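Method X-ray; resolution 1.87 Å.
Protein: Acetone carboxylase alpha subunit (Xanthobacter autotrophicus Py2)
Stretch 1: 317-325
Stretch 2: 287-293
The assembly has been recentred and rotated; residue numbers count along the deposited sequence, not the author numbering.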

ATOM      1  N   HIS A 317      -6.081 -27.869  -7.480  1.00 12.22           N
ATOM      2  CA  HIS A 317      -5.976 -28.936  -8.491  1.00 12.30           C
ATOM      3  C   HIS A 317      -5.027 -28.475  -9.636  1.00 12.32           C
ATOM      4  O   HIS A 317      -5.236 -27.402 -10.238  1.00 12.20           O
ATOM      5  CB  HIS A 317      -7.378 -29.224  -9.032  1.00 12.35           C
ATOM      6  CG  HIS A 317      -7.463 -30.291 -10.069  1.00 12.36           C
ATOM      7  ND1 HIS A 317      -8.314 -30.198 -11.157  1.00 12.35           N
ATOM      8  CD2 HIS A 317      -6.822 -31.481 -10.195  1.00 12.39           C
ATOM      9  CE1 HIS A 317      -8.165 -31.266 -11.926  1.00 12.51           C
ATOM     10  NE2 HIS A 317      -7.260 -32.055 -11.366  1.00 12.56           N
ATOM     11  N   ALA A 318      -3.985 -29.278  -9.917  1.00 12.24           N
ATOM     12  CA  ALA A 318      -3.032 -29.002 -11.001  1.00 12.53           C
ATOM     13  C   ALA A 318      -2.665 -30.265 -11.804  1.00 12.69           C
ATOM     14  O   ALA A 318      -1.613 -30.881 -11.566  1.00 12.75           O
ATOM     15  CB  ALA A 318      -1.751 -28.352 -10.431  1.00 12.32           C
ATOM     16  N   PRO A 319      -3.546 -30.670 -12.742  1.00 13.11           N
ATOM     17  CA  PRO A 319      -3.206 -31.763 -13.628  1.00 13.54           C
ATOM     18  C   PRO A 319      -2.278 -31.256 -14.763  1.00 13.97           C
ATOM     19  O   PRO A 319      -2.402 -30.114 -15.173  1.00 13.97           O
ATOM     20  CB  PRO A 319      -4.571 -32.173 -14.207  1.00 13.52           C
ATOM     21  CG  PRO A 319      -5.327 -30.899 -14.277  1.00 13.42           C
ATOM     22  CD  PRO A 319      -4.867 -30.093 -13.077  1.00 13.13           C
ATOM     23  N   CYS A 320      -1.380 -32.117 -15.250  1.00 14.46           N
ATOM     24  CA  CYS A 320      -0.471 -31.780 -16.331  1.00 15.08           C
ATOM     25  C   CYS A 320      -0.372 -32.933 -17.340  1.00 15.19           C
ATOM     26  O   CYS A 320      -0.121 -34.095 -16.945  1.00 14.79           O
ATOM     27  CB  CYS A 320       0.935 -31.483 -15.801  1.00 15.52           C
ATOM     28  SG  CYS A 320       2.102 -31.083 -17.155  1.00 16.82           S
ATOM     29  N   GLU A 321      -0.616 -32.597 -18.610  1.00 15.32           N
ATOM     30  CA  GLU A 321      -0.317 -33.471 -19.743  1.00 15.99           C
ATOM     31  C   GLU A 321       1.014 -32.999 -20.344  1.00 15.85           C
ATOM     32  O   GLU A 321       1.113 -31.872 -20.894  1.00 15.54           O
ATOM     33  CB  GLU A 321      -1.442 -33.444 -20.797  1.00 16.58           C
ATOM     34  CG  GLU A 321      -1.182 -34.380 -21.972  1.00 17.29           C
ATOM     35  CD  GLU A 321      -2.300 -34.421 -23.007  1.00 17.94           C
ATOM     36  OE1 GLU A 321      -2.112 -35.203 -23.961  1.00 18.62           O
ATOM     37  OE2 GLU A 321      -3.318 -33.657 -22.942  1.00 19.01           O
ATOM     38  N   MET A 322       2.023 -33.848 -20.229  1.00 15.88           N
ATOM     39  CA  MET A 322       3.399 -33.526 -20.665  1.00 16.74           C
ATOM     40  C   MET A 322       3.698 -34.350 -21.952  1.00 16.54           C
ATOM     41  O   MET A 322       3.583 -35.563 -21.920  1.00 16.67           O
ATOM     42  CB  MET A 322       4.419 -33.849 -19.537  1.00 17.09           C
ATOM     43  CG  MET A 322       5.923 -33.773 -19.899  1.00 17.99           C
ATOM     44  SD  MET A 322       6.982 -34.604 -18.658  1.00 19.30           S
ATOM     45  CE  MET A 322       6.669 -33.542 -17.202  1.00 19.58           C
ATOM     46  N   THR A 323       4.068 -33.685 -23.040  1.00 16.61           N
ATOM     47  CA  THR A 323       4.377 -34.329 -24.324  1.00 17.09           C
ATOM     48  C   THR A 323       5.841 -34.062 -24.716  1.00 17.01           C
ATOM     49  O   THR A 323       6.223 -32.904 -24.839  1.00 16.68           O
ATOM     50  CB  THR A 323       3.451 -33.804 -25.456  1.00 17.63           C
ATOM     51  OG1 THR A 323       2.101 -33.972 -25.067  1.00 17.97           O
ATOM     52  CG2 THR A 323       3.653 -34.590 -26.767  1.00 18.16           C
ATOM     53  N   ILE A 324       6.648 -35.121 -24.875  1.00 16.85           N
ATOM     54  CA  ILE A 324       8.019 -35.010 -25.391  1.00 16.84           C
ATOM     55  C   ILE A 324       7.955 -35.502 -26.833  1.00 17.56           C
ATOM     56  O   ILE A 324       7.504 -36.626 -27.091  1.00 17.53           O
ATOM     57  CB  ILE A 324       9.003 -35.832 -24.527  1.00 16.57           C
ATOM     58  CG1 ILE A 324       9.035 -35.275 -23.091  1.00 16.22           C
ATOM     59  CG2 ILE A 324      10.425 -35.802 -25.096  1.00 16.51           C
ATOM     60  CD1 ILE A 324       9.893 -36.043 -22.112  1.00 16.24           C
ATOM     61  N   ARG A 325       8.382 -34.647 -27.763  1.00 18.56           N
ATOM     62  CA  ARG A 325       8.355 -34.929 -29.213  1.00 19.46           C
ATOM     63  C   ARG A 325       9.666 -35.532 -29.754  1.00 19.67           C
ATOM     64  O   ARG A 325      10.725 -35.356 -29.170  1.00 19.92           O
ATOM     65  CB  ARG A 325       8.042 -33.646 -30.012  1.00 20.05           C
ATOM     66  CG  ARG A 325       6.748 -32.958 -29.605  1.00 20.46           C
ATOM     67  CD  ARG A 325       6.120 -32.186 -30.764  1.00 21.05           C
ATOM     68  NE  ARG A 325       4.980 -31.377 -30.332  1.00 21.34           N
ATOM     69  CZ  ARG A 325       5.051 -30.169 -29.775  1.00 21.37           C
ATOM     70  NH1 ARG A 325       6.210 -29.535 -29.590  1.00 21.64           N
ATOM     71  NH2 ARG A 325       3.919 -29.580 -29.395  1.00 21.18           N
TER
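Stretch 2 287-293: TYRQVGF

Stretch 2 is an extended strand lying edge to edge with the strand of stretch 1. Its phi/psi pairs, from -113/129 at Thr287 to -159/169 at Gln290, are all those of a beta strand. The N-to-C directions differ by 165°, so the strands are antiparallel, and their axes approach to 4.7 Å. The register follows from the nearest CA atoms: Thr287 faces Thr323, Arg289 faces Glu321, Val291 faces Pro319.

Three hydrogen-bonded pairs fix this register. Tyr288 N to Met322 O and Met322 N to Tyr288 O are both 2.8 Å, each with an N-H...acceptor angle of 170°. Cys320 N to Gln290 O is 2.9 Å, its return bond from Gln290 N to Cys320 O 3.3 Å; Ala318 N to Gly292 O is 3.0 Å, and Gly292 N to Ala318 O 3.2 Å. The ladder is thus tightest at Tyr288. Pro319, which lacks an amide hydrogen, falls at a non-hydrogen-bonded position opposite Val291, so the ladder loses no donor. There the backbones draw closest, with CA of Pro319 and CA of Val291 4.1 Å apart, and Pro319 CA also lies 3.7 Å from Val291 CG2.

Side chains alternate between the two faces of the sheet. On the face of Tyr288, Gln290 and Gly292, the tyrosine is the main bump, with 80 Å² covered by stretch 1. It packs against both Met322 and Ile324: its CB is 4.1 Å from Met322 CB, and its CE1 is 3.8 Å from Ile324 CD1. Ile324 has a CA-to-CB bond directed sideways, yet its end comes nearer to the ring. Met322 SD stands 4.8 Å from the ring centroid, obliquely. Gln290, with chi1 in p and chi2 in m, folds its amide back over the strands; NE2 reaches 3.8 Å from Met322 CB and 4.0 Å from Cys320 CB, and makes a weak hydrogen bond to Tyr288 O at 3.2 Å. Gly292 adds no bump opposite the small Ala318.

On the other face, Val291 CG2 packs 3.8 Å from His317 CD2, at the edge of the imidazole, and 4.1 Å from Pro319 CB. Phe293 CE2 comes within 3.5 Å of His317 CD2; the ring planes are 15° apart, but with centroids separated by 5.5 Å they barely overlap. Farther along, the space between Thr287, Glu321 and Thr323 holds a water, which is 2.7 Å from Thr287 OG1 and from Thr323 OG1 and donates a hydrogen bond to Glu321 OE1 at 2.9 Å. It bridges the two threonine hydroxyls, whose OG1 atoms are 4.2 Å apart.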

ATOM      1  N   THR A 287       3.704 -39.386 -24.179  1.00 14.83           N
ATOM      2  CA  THR A 287       2.808 -38.589 -23.357  1.00 14.99           C
ATOM      3  C   THR A 287       2.845 -39.088 -21.909  1.00 14.90           C
ATOM      4  O   THR A 287       2.714 -40.289 -21.683  1.00 14.87           O
ATOM      5  CB  THR A 287       1.367 -38.602 -23.889  1.00 15.14           C
ATOM      6  OG1 THR A 287       1.373 -38.108 -25.218  1.00 15.48           O
ATOM      7  CG2 THR A 287       0.452 -37.734 -23.052  1.00 15.01           C
ATOM      8  N   TYR A 288       3.052 -38.163 -20.979  1.00 14.67           N
ATOM      9  CA  TYR A 288       3.171 -38.423 -19.524  1.00 14.53           C
ATOM     10  C   TYR A 288       2.038 -37.660 -18.813  1.00 14.54           C
ATOM     11  O   TYR A 288       1.843 -36.453 -19.091  1.00 14.72           O
ATOM     12  CB  TYR A 288       4.535 -37.925 -18.992  1.00 14.43           C
ATOM     13  CG  TYR A 288       5.758 -38.547 -19.676  1.00 14.67           C
ATOM     14  CD1 TYR A 288       6.174 -38.121 -20.950  1.00 14.97           C
ATOM     15  CD2 TYR A 288       6.506 -39.527 -19.056  1.00 14.71           C
ATOM     16  CE1 TYR A 288       7.257 -38.696 -21.591  1.00 15.19           C
ATOM     17  CE2 TYR A 288       7.608 -40.096 -19.685  1.00 15.09           C
ATOM     18  CZ  TYR A 288       7.983 -39.686 -20.952  1.00 15.14           C
ATOM     19  OH  TYR A 288       9.074 -40.257 -21.586  1.00 15.51           O
ATOM     20  N   ARG A 289       1.292 -38.325 -17.920  1.00 14.22           N
ATOM     21  CA  ARG A 289       0.149 -37.715 -17.249  1.00 14.08           C
ATOM     22  C   ARG A 289       0.325 -37.822 -15.718  1.00 13.75           C
ATOM     23  O   ARG A 289       0.649 -38.883 -15.205  1.00 13.62           O
ATOM     24  CB  ARG A 289      -1.179 -38.381 -17.686  1.00 14.45           C
ATOM     25  CG  ARG A 289      -1.368 -38.469 -19.200  1.00 14.78           C
ATOM     26  CD  ARG A 289      -2.648 -39.226 -19.607  1.00 15.28           C
ATOM     27  NE  ARG A 289      -2.617 -39.497 -21.063  1.00 15.70           N
ATOM     28  CZ  ARG A 289      -1.977 -40.510 -21.650  1.00 16.29           C
ATOM     29  NH1 ARG A 289      -1.325 -41.473 -20.947  1.00 16.38           N
ATOM     30  NH2 ARG A 289      -2.018 -40.609 -22.959  1.00 16.68           N
ATOM     31  N   GLN A 290       0.123 -36.704 -15.022  1.00 13.26           N
ATOM     32  CA  GLN A 290       0.320 -36.612 -13.571  1.00 13.17           C
ATOM     33  C   GLN A 290      -0.465 -35.429 -12.986  1.00 13.03           C
ATOM     34  O   GLN A 290      -0.990 -34.580 -13.741  1.00 13.14           O
ATOM     35  CB  GLN A 290       1.817 -36.543 -13.207  1.00 13.06           C
ATOM     36  CG  GLN A 290       2.614 -35.432 -13.909  1.00 13.00           C
ATOM     37  CD  GLN A 290       3.046 -35.817 -15.350  1.00 13.15           C
ATOM     38  OE1 GLN A 290       3.719 -36.836 -15.543  1.00 12.95           O
ATOM     39  NE2 GLN A 290       2.635 -35.018 -16.342  1.00 13.12           N
ATOM     40  N   VAL A 291      -0.561 -35.376 -11.650  1.00 12.81           N
ATOM     41  CA  VAL A 291      -1.384 -34.362 -10.977  1.00 12.65           C
ATOM     42  C   VAL A 291      -0.843 -34.068  -9.561  1.00 12.57           C
ATOM     43  O   VAL A 291      -0.225 -34.941  -8.923  1.00 13.00           O
ATOM     44  CB  VAL A 291      -2.867 -34.770 -10.969  1.00 12.72           C
ATOM     45  CG1 VAL A 291      -3.088 -36.045 -10.194  1.00 12.80           C
ATOM     46  CG2 VAL A 291      -3.777 -33.668 -10.449  1.00 12.68           C
ATOM     47  N   GLY A 292      -1.060 -32.834  -9.089  1.00 12.21           N
ATOM     48  CA  GLY A 292      -0.828 -32.463  -7.684  1.00 11.86           C
ATOM     49  C   GLY A 292      -2.004 -31.678  -7.093  1.00 11.73           C
ATOM     50  O   GLY A 292      -2.784 -31.094  -7.832  1.00 11.48           O
ATOM     51  N   PHE A 293      -2.085 -31.675  -5.764  1.00 11.55           N
ATOM     52  CA  PHE A 293      -3.119 -31.001  -4.984  1.00 11.60           C
ATOM     53  C   PHE A 293      -2.492 -30.378  -3.702  1.00 11.57           C
ATOM     54  O   PHE A 293      -1.406 -30.810  -3.248  1.00 11.38           O
ATOM     55  CB  PHE A 293      -4.188 -32.008  -4.498  1.00 11.63           C
ATOM     56  CG  PHE A 293      -4.814 -32.843  -5.571  1.00 11.72           C
ATOM     57  CD1 PHE A 293      -4.263 -34.077  -5.936  1.00 11.81           C
ATOM     58  CD2 PHE A 293      -5.985 -32.429  -6.197  1.00 11.79           C
ATOM     59  CE1 PHE A 293      -4.900 -34.868  -6.903  1.00 11.98           C
ATOM     60  CE2 PHE A 293      -6.590 -33.210  -7.171  1.00 11.99           C
ATOM     61  CZ  PHE A 293      -6.046 -34.424  -7.522  1.00 11.92           C
TER
HETATM   62  O   HOH W   1       0.163 -35.712 -25.712  1.00 22.71           O